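Local atomic coordinates of cellulase (Clostridium cellulovorans, PDB entry 6UI3), a protein that hydrolyses plant cell-wall polysaccharides as a broad-specificity endoglucanase, using its glycoside hydrolase family 5 catalytic domain to cut internal beta-1,4 linkages of cellulose. Residues 85-88 against 89-93; 239-243 against 244-248. All blocks are in the same frame, centred on the assembly; numbering follows the deposited sequence.

Contact 1: residues 85-88 against 89-93; sequences MARV and ETVVN
Met85, Ala86, Arg87 and Val88 each pass a backbone carbonyl oxygen to the amide four residues on, in Glu89, Thr90, Val91 and Val92, the i-to-i+4 ladder of an alpha helix that runs straightest at Val92 N to Val88 O (2.9 Å, N-H...O 171°). Ala86 O carries more than its rung. Besides Thr90 N at 2.9 Å, it accepts the hydroxyl Thr90 OG1 at 2.9 Å, the two donors coming from opposite faces of the carbonyl plane. Thr90 can fold back this way because OG1 lies beside its own backbone N (chi1 -62°), which sends CG2 on toward Arg87. A water donates to the same Ala86 O at 2.9 Å and, with its other hydrogen, to Glu89 OE1 at 3.2 Å. Arg87 bends at chi2 (60°), laying its guanidinium flat over Val91: CG2 of Val91 sits under the centre of one face, 3.7 Å from Arg87 CZ. The charged group is fixed by a salt bridge from Arg87 NE to Glu39, with Thr47 O and Tyr94 OH holding the two terminal nitrogens, while Glu89 is bound by His137 and Tyr141. Val91 packs on Ile65 of strand 62-65, and Val92 on Ile65 and on Ala102 and Val104 of strand 101-105. Labour is thus divided: a valine methyl backs one face of the guanidinium, with Thr90 CG2 oblique to it, 3.6 Å from Arg87 NH1, while outside partners meet its N-H groups, and three donors on one carbonyl would probably polarise the peptide at Ala86.

Contact 2: residues 239-243 against 244-248; sequences TTFGD and ADAAF
Phe241 and Asp245 are brought together by two different first torsions: the ring carbon CG of Phe241 stands opposite its backbone N (chi1 -179°), which places the ring against the first turn of the helix that follows, whereas Asp245 keeps CG beside its own N (chi1 -51°), turning the carboxylate back toward the loop. There Asp245 OD2 accepts Gly242 N in a nearly straight bond of 2.9 Å (N-H...O 166°), using the lone pair that faces away from OD1. Gly242 is the N-cap and Asp245 the third residue of the helix, so this is the returning half of a capping box; glycine, lacking a side chain, cannot supply the other half. Gly242 O instead begins the regular ladder, receiving Ala246 N at 3.0 Å, and a weak, bent bond from Asp245 N at 3.1 Å. Asp243 O follows with Ala247 N at 2.9 Å. Beside these polar links, Phe241 and Asp245 slide past each other in opposite directions, ring and carboxylate planes only modestly tilted to each other: Phe241 CD2 lies 3.7 Å from Asp245 CB, and CZ continues to Ala246 CB at 3.9 Å. Contact between the residue before the N-cap and the fourth helical residue is the hydrophobic staple, here a small one because the partner is alanine. Phe286 meets the Phe241 ring edge-to-face, and Asp282 accepts Phe241 N, so helix 280-296 holds the residue at both backbone and ring. The chemistry implies a helix start tied back to its loop in two ways, by the Asp245 carboxylate on the N-cap amide and by apolar contact of Phe241 with the first turn; lying at the amino end, the carboxylate should also gain from the helix dipole, which would favour its ionised form.

Both contacts belong to the outer ring of helices of one eight-stranded TIM barrel, on opposite sides of the chain's centre, with their own centres about 39 Å apart and nearest atoms about 31 Å apart. Contact 1 comes first along the chain, within helix 82-96 of the beta-alpha-beta unit that joins strands 62-65 and 101-105. Contact 2 follows later, at the start of helix 243-261, which lies between strands 217-222 and 267-272. Their helices surround the same closed parallel sheet, but the contacts do not touch. Together they illustrate two local solutions in one catalytic domain: a helix body laid against the barrel wall, and a more exposed helix beginning at the surface.

Contact 1: residues 85-88 against 89-93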
ATOM      1  N   MET A  85       4.157  16.883  -8.591  1.00  8.39           N
ATOM      2  CA  MET A  85       2.883  16.271  -8.957  1.00  7.80           C
ATOM      3  C   MET A  85       2.984  15.615 -10.327  1.00  8.70           C
ATOM      4  O   MET A  85       2.469  14.509 -10.533  1.00  8.85           O
ATOM      5  CB  MET A  85       1.776  17.327  -8.934  1.00  8.54           C
ATOM      6  CG  MET A  85       0.381  16.771  -9.155  1.00  8.07           C
ATOM      7  SD  MET A  85      -0.288  15.829  -7.766  1.00 10.06           S
ATOM      8  CE  MET A  85      -0.727  17.155  -6.638  1.00 12.16           C
ATOM      9  N   ALA A  86       3.663  16.281 -11.275  1.00  8.62           N
ATOM     10  CA  ALA A  86       3.799  15.742 -12.626  1.00  9.11           C
ATOM     11  C   ALA A  86       4.623  14.463 -12.631  1.00  8.87           C
ATOM     12  O   ALA A  86       4.336  13.546 -13.403  1.00  9.01           O
ATOM     13  CB  ALA A  86       4.413  16.793 -13.555  1.00  9.94           C
ATOM     14  N   ARG A  87       5.656  14.383 -11.793  1.00  8.69           N
ATOM     15  CA  ARG A  87       6.437  13.151 -11.726  1.00  8.19           C
ATOM     16  C   ARG A  87       5.594  12.000 -11.193  1.00  8.41           C
ATOM     17  O   ARG A  87       5.639  10.885 -11.721  1.00  8.39           O
ATOM     18  CB  ARG A  87       7.692  13.346 -10.874  1.00  9.07           C
ATOM     19  CG  ARG A  87       8.572  12.105 -10.763  1.00  9.18           C
ATOM     20  CD  ARG A  87       9.070  11.622 -12.124  1.00 10.00           C
ATOM     21  NE  ARG A  87       9.733  10.331 -11.999  1.00 10.32           N
ATOM     22  CZ  ARG A  87       9.840   9.434 -12.972  1.00 10.60           C
ATOM     23  NH1 ARG A  87       9.368   9.676 -14.191  1.00 10.71           N
ATOM     24  NH2 ARG A  87      10.410   8.263 -12.699  1.00 11.14           N
ATOM     25  N   VAL A  88       4.831  12.241 -10.130  1.00  8.32           N
ATOM     26  CA  VAL A  88       3.942  11.209  -9.605  1.00  8.29           C
ATOM     27  C   VAL A  88       2.991  10.743 -10.702  1.00  8.22           C
ATOM     28  O   VAL A  88       2.784   9.542 -10.897  1.00  8.28           O
ATOM     29  CB  VAL A  88       3.194  11.718  -8.357  1.00  8.57           C
ATOM     30  CG1 VAL A  88       2.172  10.700  -7.916  1.00  8.45           C
ATOM     31  CG2 VAL A  88       4.169  12.036  -7.223  1.00  9.13           C
ATOM     32  N   GLU A  89       2.412  11.696 -11.443  1.00  8.24           N
ATOM     33  CA  GLU A  89       1.509  11.358 -12.540  1.00  9.06           C
ATOM     34  C   GLU A  89       2.204  10.526 -13.619  1.00  9.20           C
ATOM     35  O   GLU A  89       1.615   9.583 -14.154  1.00  9.05           O
ATOM     36  CB  GLU A  89       0.948  12.654 -13.120  1.00  9.61           C
ATOM     37  CG  GLU A  89       0.025  12.455 -14.304  1.00 11.29           C
ATOM     38  CD  GLU A  89      -0.613  13.744 -14.790  1.00 15.11           C
ATOM     39  OE1 GLU A  89      -0.018  14.819 -14.587  1.00 14.19           O
ATOM     40  OE2 GLU A  89      -1.716  13.676 -15.380  1.00 18.02           O
ATOM     41  N   THR A  90       3.452  10.862 -13.956  1.00  8.74           N
ATOM     42  CA  THR A  90       4.196  10.084 -14.945  1.00  9.58           C
ATOM     43  C   THR A  90       4.348   8.637 -14.498  1.00  9.15           C
ATOM     44  O   THR A  90       4.165   7.707 -15.297  1.00  9.15           O
ATOM     45  CB  THR A  90       5.558  10.742 -15.196  1.00  9.56           C
ATOM     46  OG1 THR A  90       5.356  12.063 -15.722  1.00 10.71           O
ATOM     47  CG2 THR A  90       6.400   9.931 -16.162  1.00 10.55           C
ATOM     48  N   VAL A  91       4.681   8.429 -13.221  1.00  8.37           N
ATOM     49  CA  VAL A  91       4.837   7.070 -12.698  1.00  7.92           C
ATOM     50  C   VAL A  91       3.498   6.339 -12.643  1.00  8.64           C
ATOM     51  O   VAL A  91       3.417   5.160 -13.009  1.00  8.85           O
ATOM     52  CB  VAL A  91       5.565   7.109 -11.343  1.00  8.71           C
ATOM     53  CG1 VAL A  91       5.631   5.719 -10.733  1.00  9.84           C
ATOM     54  CG2 VAL A  91       6.959   7.691 -11.493  1.00  9.19           C
ATOM     55  N   VAL A  92       2.425   7.019 -12.220  1.00  8.30           N
ATOM     56  CA  VAL A  92       1.085   6.434 -12.296  1.00  8.62           C
ATOM     57  C   VAL A  92       0.838   5.903 -13.701  1.00  9.08           C
ATOM     58  O   VAL A  92       0.333   4.789 -13.890  1.00  9.70           O
ATOM     59  CB  VAL A  92       0.013   7.461 -11.887  1.00  8.99           C
ATOM     60  CG1 VAL A  92      -1.388   7.023 -12.305  1.00 10.52           C
ATOM     61  CG2 VAL A  92       0.056   7.685 -10.377  1.00  9.19           C
ATOM     62  N   ASN A  93       1.188   6.707 -14.706  1.00  9.41           N
ATOM     63  CA  ASN A  93       0.925   6.324 -16.086  1.00  9.44           C
ATOM     64  C   ASN A  93       1.811   5.195 -16.587  1.00  9.48           C
ATOM     65  O   ASN A  93       1.424   4.530 -17.549  1.00 10.32           O
ATOM     66  CB  ASN A  93       0.953   7.564 -16.964  1.00  9.96           C
ATOM     67  CG  ASN A  93      -0.352   8.322 -16.896  1.00 12.75           C
ATOM     68  OD1 ASN A  93      -1.411   7.751 -17.129  1.00 15.20           O
ATOM     69  ND2 ASN A  93      -0.292   9.594 -16.584  1.00 14.53           N
TER
HETATM   70  O   HOH W   1       2.842  13.961 -15.817  1.00 22.99           O

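Contact 2: residues 239-243 against 244-248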
ATOM      1  N   THR A 239      14.234 -18.561  10.551  1.00  9.22           N
ATOM      2  CA  THR A 239      14.288 -18.682   9.104  1.00  9.33           C
ATOM      3  C   THR A 239      13.329 -19.723   8.540  1.00  8.83           C
ATOM      4  O   THR A 239      13.121 -19.737   7.326  1.00  9.27           O
ATOM      5  CB  THR A 239      15.710 -19.038   8.640  1.00 10.45           C
ATOM      6  OG1 THR A 239      16.074 -20.338   9.113  1.00 10.81           O
ATOM      7  CG2 THR A 239      16.724 -18.043   9.149  1.00 11.05           C
ATOM      8  N   THR A 240      12.775 -20.602   9.366  1.00  9.38           N
ATOM      9  CA  THR A 240      11.933 -21.701   8.896  0.79  9.86           C
ATOM     10  C   THR A 240      10.470 -21.285   8.929  1.00  9.59           C
ATOM     11  O   THR A 240       9.995 -20.719   9.923  1.00 11.50           O
ATOM     12  CB  THR A 240      12.146 -22.948   9.768  0.79 11.76           C
ATOM     13  OG1 THR A 240      13.506 -23.390   9.655  0.79 13.69           O
ATOM     14  CG2 THR A 240      11.205 -24.108   9.356  0.79 12.45           C
ATOM     15  N   PHE A 241       9.750 -21.579   7.854  1.00  8.54           N
ATOM     16  CA  PHE A 241       8.306 -21.381   7.808  1.00  8.21           C
ATOM     17  C   PHE A 241       7.651 -22.680   8.268  1.00  8.57           C
ATOM     18  O   PHE A 241       7.677 -23.683   7.550  1.00  8.95           O
ATOM     19  CB  PHE A 241       7.845 -20.978   6.409  1.00  7.79           C
ATOM     20  CG  PHE A 241       6.360 -20.733   6.322  1.00  7.20           C
ATOM     21  CD1 PHE A 241       5.574 -21.481   5.479  1.00  7.54           C
ATOM     22  CD2 PHE A 241       5.744 -19.759   7.102  1.00  8.03           C
ATOM     23  CE1 PHE A 241       4.194 -21.262   5.404  1.00  8.42           C
ATOM     24  CE2 PHE A 241       4.373 -19.546   7.033  1.00  7.54           C
ATOM     25  CZ  PHE A 241       3.606 -20.294   6.169  1.00  8.10           C
ATOM     26  N   GLY A 242       7.088 -22.665   9.473  1.00  8.06           N
ATOM     27  CA  GLY A 242       6.516 -23.847  10.079  1.00  9.35           C
ATOM     28  C   GLY A 242       5.071 -23.688  10.512  1.00  8.34           C
ATOM     29  O   GLY A 242       4.414 -22.678  10.248  1.00  8.40           O
ATOM     30  N   ASP A 243       4.575 -24.719  11.197  1.00  9.11           N
ATOM     31  CA  ASP A 243       3.155 -24.804  11.522  1.00  8.84           C
ATOM     32  C   ASP A 243       2.675 -23.601  12.322  1.00  8.93           C
ATOM     33  O   ASP A 243       1.587 -23.084  12.069  1.00  9.44           O
ATOM     34  CB  ASP A 243       2.866 -26.078  12.322  1.00 12.29           C
ATOM     35  CG  ASP A 243       2.938 -27.339  11.495  1.00 18.09           C
ATOM     36  OD1 ASP A 243       2.965 -27.253  10.257  1.00 18.04           O
ATOM     37  OD2 ASP A 243       2.945 -28.428  12.111  1.00 20.55           O
ATOM     38  N   ALA A 244       3.455 -23.146  13.307  1.00  9.36           N
ATOM     39  CA  ALA A 244       2.985 -22.033  14.131  1.00  9.65           C
ATOM     40  C   ALA A 244       2.894 -20.742  13.328  1.00  8.68           C
ATOM     41  O   ALA A 244       2.011 -19.909  13.570  1.00  8.65           O
ATOM     42  CB  ALA A 244       3.903 -21.844  15.334  1.00 11.15           C
ATOM     43  N   ASP A 245       3.784 -20.566  12.358  1.00  8.07           N
ATOM     44  CA  ASP A 245       3.746 -19.381  11.511  1.00  7.77           C
ATOM     45  C   ASP A 245       2.515 -19.396  10.624  1.00  8.04           C
ATOM     46  O   ASP A 245       1.822 -18.374  10.479  1.00  8.37           O
ATOM     47  CB  ASP A 245       5.026 -19.325  10.678  1.00  9.15           C
ATOM     48  CG  ASP A 245       6.262 -19.484  11.516  1.00 10.81           C
ATOM     49  OD1 ASP A 245       6.447 -18.700  12.460  1.00 12.03           O
ATOM     50  OD2 ASP A 245       7.023 -20.452  11.279  1.00 13.18           O
ATOM     51  N   ALA A 246       2.260 -20.542   9.983  1.00  7.85           N
ATOM     52  CA  ALA A 246       1.064 -20.705   9.168  1.00  7.73           C
ATOM     53  C   ALA A 246      -0.194 -20.477   9.991  1.00  8.04           C
ATOM     54  O   ALA A 246      -1.135 -19.815   9.528  1.00  8.51           O
ATOM     55  CB  ALA A 246       1.061 -22.089   8.523  1.00  9.02           C
ATOM     56  N   ALA A 247      -0.227 -21.011  11.214  1.00  7.67           N
ATOM     57  CA  ALA A 247      -1.399 -20.834  12.065  1.00  8.15           C
ATOM     58  C   ALA A 247      -1.635 -19.364  12.381  1.00  8.30           C
ATOM     59  O   ALA A 247      -2.784 -18.906  12.419  1.00  8.10           O
ATOM     60  CB  ALA A 247      -1.218 -21.638  13.349  1.00  9.84           C
ATOM     61  N   PHE A 248      -0.564 -18.603  12.622  1.00  8.13           N
ATOM     62  CA  PHE A 248      -0.731 -17.189  12.940  1.00  8.10           C
ATOM     63  C   PHE A 248      -1.318 -16.429  11.749  1.00  7.50           C
ATOM     64  O   PHE A 248      -2.199 -15.564  11.904  1.00  7.81           O
ATOM     65  CB  PHE A 248       0.602 -16.580  13.383  1.00  9.34           C
ATOM     66  CG  PHE A 248       0.465 -15.173  13.879  1.00  9.94           C
ATOM     67  CD1 PHE A 248      -0.053 -14.918  15.137  1.00 14.53           C
ATOM     68  CD2 PHE A 248       0.813 -14.102  13.082  1.00  9.57           C
ATOM     69  CE1 PHE A 248      -0.214 -13.604  15.582  1.00 15.04           C
ATOM     70  CE2 PHE A 248       0.658 -12.802  13.514  1.00 10.63           C
ATOM     71  CZ  PHE A 248       0.151 -12.546  14.757  1.00 13.00           C
TER